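Local structure of DNA annealing helicase and endonuclease ZRANB3 (Homo sapiens, 5MKW) at residues Q73-K78 with Q93-V98. The protein anneals DNA strands using ATP, cuts DNA through its HNH endonuclease domain, the part in this chain, and helps restart stalled replication forks to maintain genome stability. Residues are numbered along the deposited sequence; the frame is centred on the assembly and turned at random. Where two conformers were deposited one is given.
Sequences QVDHIK and QTLCTV. With ZN (zinc ion), chain C.
The two-stranded antiparallel hairpin of the HNH endonuclease domain is formed here by 73-76 and 93-96, and 93-96 runs straight into the long helix 97-118. Two hydrogen-bonded pairs flank the non-hydrogen-bonded pair Val74 and Thr94. In the first, Gln73 N gives to Leu95 O at 2.9 Å, and Leu95 N returns an almost linear bond to Gln73 O (174° at the hydrogen). In the second, Asp75 N reaches Gln93 O at 2.8 Å, while Gln93 N to Asp75 O is more bent, at 144°. Gln93 O also receives the CA-H of Val74. On the face carrying Gln73, Asp75, Gln93 and Leu95, the Asp75 and Leu95 side chains cross obliquely, CB to CD1 at 3.7 Å. The Asp75 carboxylate turns onward along its own strand, CG anti to N, so His76 N meets OD1 from above its plane at 2.7 Å. Two strands followed by a helix make the ββα-metal (His-Me finger) arrangement. Cys96, N-cap of the helix, binds zinc through SG at 2.4 Å with Cys20, Cys23 and Cys99, a probably structural site distinct from such nucleases' catalytic metal position. Thr97 and Gln73 cross obliquely, CG2 to CG at 4.0 Å; Thr97 OG1 bonds to His70 O. Gln93, CG in the crowded position (chi1 74°), sets CB against Ile77 CG1 at 3.8 Å; its extended chain runs on past Ile77 and touches Arg103. An alanine here would keep the CB contact but probably leave Ile77 and Arg103 less well covered. Val74 and Thr94 turn to the opposite face, against Val12 of helix 5-16.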
loop_
_atom_site.group_PDB
_atom_site.type_symbol
_atom_site.label_atom_id
_atom_site.label_comp_id
_atom_site.label_asym_id
_atom_site.label_seq_id
_atom_site.Cartn_x
_atom_site.Cartn_y
_atom_site.Cartn_z
ATOM N N GLN A 73 1.994 0.215 2.532
ATOM C CA GLN A 73 3.233 0.440 1.802
ATOM C C GLN A 73 3.672 1.889 2.072
ATOM O O GLN A 73 2.816 2.754 2.258
ATOM C CB GLN A 73 2.969 0.318 0.290
ATOM C CG GLN A 73 2.685 -1.085 -0.204
ATOM C CD GLN A 73 3.932 -1.956 -0.114
ATOM O OE1 GLN A 73 5.041 -1.465 -0.360
ATOM N NE2 GLN A 73 3.794 -3.159 0.438
ATOM N N VAL A 74 4.992 2.143 2.056
ATOM C CA VAL A 74 5.527 3.502 2.003
ATOM C C VAL A 74 5.559 3.999 0.568
ATOM O O VAL A 74 5.949 3.253 -0.346
ATOM C CB VAL A 74 6.959 3.535 2.566
ATOM C CG1 VAL A 74 7.575 4.915 2.427
ATOM C CG2 VAL A 74 6.932 3.113 4.018
ATOM N N ASP A 75 5.178 5.250 0.351
ATOM C CA ASP A 75 5.237 5.806 -0.990
ATOM C C ASP A 75 5.534 7.294 -0.900
ATOM O O ASP A 75 5.650 7.856 0.200
ATOM C CB ASP A 75 3.903 5.546 -1.714
ATOM C CG ASP A 75 4.030 5.507 -3.251
ATOM O OD1 ASP A 75 5.012 6.067 -3.825
ATOM O OD2 ASP A 75 3.077 4.999 -3.875
ATOM N N HIS A 76 5.677 7.935 -2.051
ATOM C CA HIS A 76 6.024 9.356 -2.096
ATOM C C HIS A 76 4.845 10.235 -1.728
ATOM O O HIS A 76 3.704 9.957 -2.114
ATOM C CB HIS A 76 6.474 9.763 -3.501
ATOM C CG HIS A 76 7.694 9.052 -3.959
ATOM N ND1 HIS A 76 7.672 8.118 -4.964
ATOM C CD2 HIS A 76 8.969 9.109 -3.521
ATOM C CE1 HIS A 76 8.896 7.661 -5.162
ATOM N NE2 HIS A 76 9.699 8.237 -4.291
ATOM N N ILE A 77 5.126 11.361 -1.077
ATOM C CA ILE A 77 4.103 12.373 -0.889
ATOM C C ILE A 77 3.951 13.199 -2.165
ATOM O O ILE A 77 2.829 13.403 -2.627
ATOM C CB ILE A 77 4.417 13.326 0.264
ATOM C CG1 ILE A 77 4.483 12.572 1.597
ATOM C CG2 ILE A 77 3.380 14.450 0.297
ATOM C CD1 ILE A 77 5.169 13.361 2.693
ATOM N N LYS A 78 5.085 13.625 -2.737
ATOM C CA LYS A 78 5.120 14.329 -4.029
ATOM C C LYS A 78 5.822 13.445 -5.058
ATOM O O LYS A 78 7.080 13.317 -5.059
ATOM C CB LYS A 78 5.878 15.653 -3.914
ATOM C CG LYS A 78 5.466 16.474 -2.702
ATOM C CD LYS A 78 5.878 17.951 -2.812
ATOM C CE LYS A 78 6.058 18.600 -1.441
ATOM N NZ LYS A 78 5.256 19.851 -1.284
ATOM N N GLN A 93 5.282 8.641 2.925
ATOM C CA GLN A 93 4.039 8.501 3.635
ATOM C C GLN A 93 3.589 7.049 3.551
ATOM O O GLN A 93 3.955 6.325 2.627
ATOM C CB GLN A 93 2.976 9.441 3.079
ATOM C CG GLN A 93 2.405 9.005 1.726
ATOM C CD GLN A 93 1.420 9.950 1.113
ATOM O OE1 GLN A 93 1.283 10.039 -0.143
ATOM N NE2 GLN A 93 0.877 10.780 1.935
ATOM N N THR A 94 2.763 6.680 4.522
ATOM C CA THR A 94 2.071 5.427 4.573
ATOM C C THR A 94 0.818 5.518 3.740
ATOM O O THR A 94 0.012 6.462 3.871
ATOM C CB THR A 94 1.681 5.122 6.049
ATOM O OG1 THR A 94 2.864 5.103 6.869
ATOM C CG2 THR A 94 0.996 3.792 6.136
ATOM N N LEU A 95 0.659 4.524 2.879
ATOM C CA LEU A 95 -0.584 4.307 2.137
ATOM C C LEU A 95 -1.074 2.896 2.425
ATOM O O LEU A 95 -0.277 1.938 2.422
ATOM C CB LEU A 95 -0.350 4.429 0.614
ATOM C CG LEU A 95 0.117 5.749 0.001
ATOM C CD1 LEU A 95 0.185 5.636 -1.517
ATOM C CD2 LEU A 95 -0.790 6.901 0.386
ATOM N N CYS A 96 -2.384 2.722 2.591
ATOM C CA CYS A 96 -2.936 1.398 2.551
ATOM C C CYS A 96 -2.729 0.834 1.123
ATOM O O CYS A 96 -2.441 1.567 0.145
ATOM C CB CYS A 96 -4.440 1.414 2.920
ATOM S SG CYS A 96 -5.517 2.078 1.653
ATOM N N THR A 97 -2.870 -0.477 0.989
ATOM C CA THR A 97 -2.579 -1.103 -0.296
ATOM C C THR A 97 -3.597 -0.784 -1.386
ATOM O O THR A 97 -3.260 -0.804 -2.537
ATOM C CB THR A 97 -2.346 -2.606 -0.141
ATOM O OG1 THR A 97 -3.296 -3.150 0.793
ATOM C CG2 THR A 97 -0.901 -2.821 0.377
ATOM N N VAL A 98 -4.816 -0.421 -1.018
ATOM C CA VAL A 98 -5.820 -0.020 -1.979
ATOM C C VAL A 98 -5.460 1.370 -2.549
ATOM O O VAL A 98 -5.416 1.572 -3.749
ATOM C CB VAL A 98 -7.231 -0.029 -1.358
ATOM C CG1 VAL A 98 -8.236 0.704 -2.243
ATOM C CG2 VAL A 98 -7.701 -1.466 -1.110
HETATM ZN ZN ZN C . -5.814 4.397 1.941
#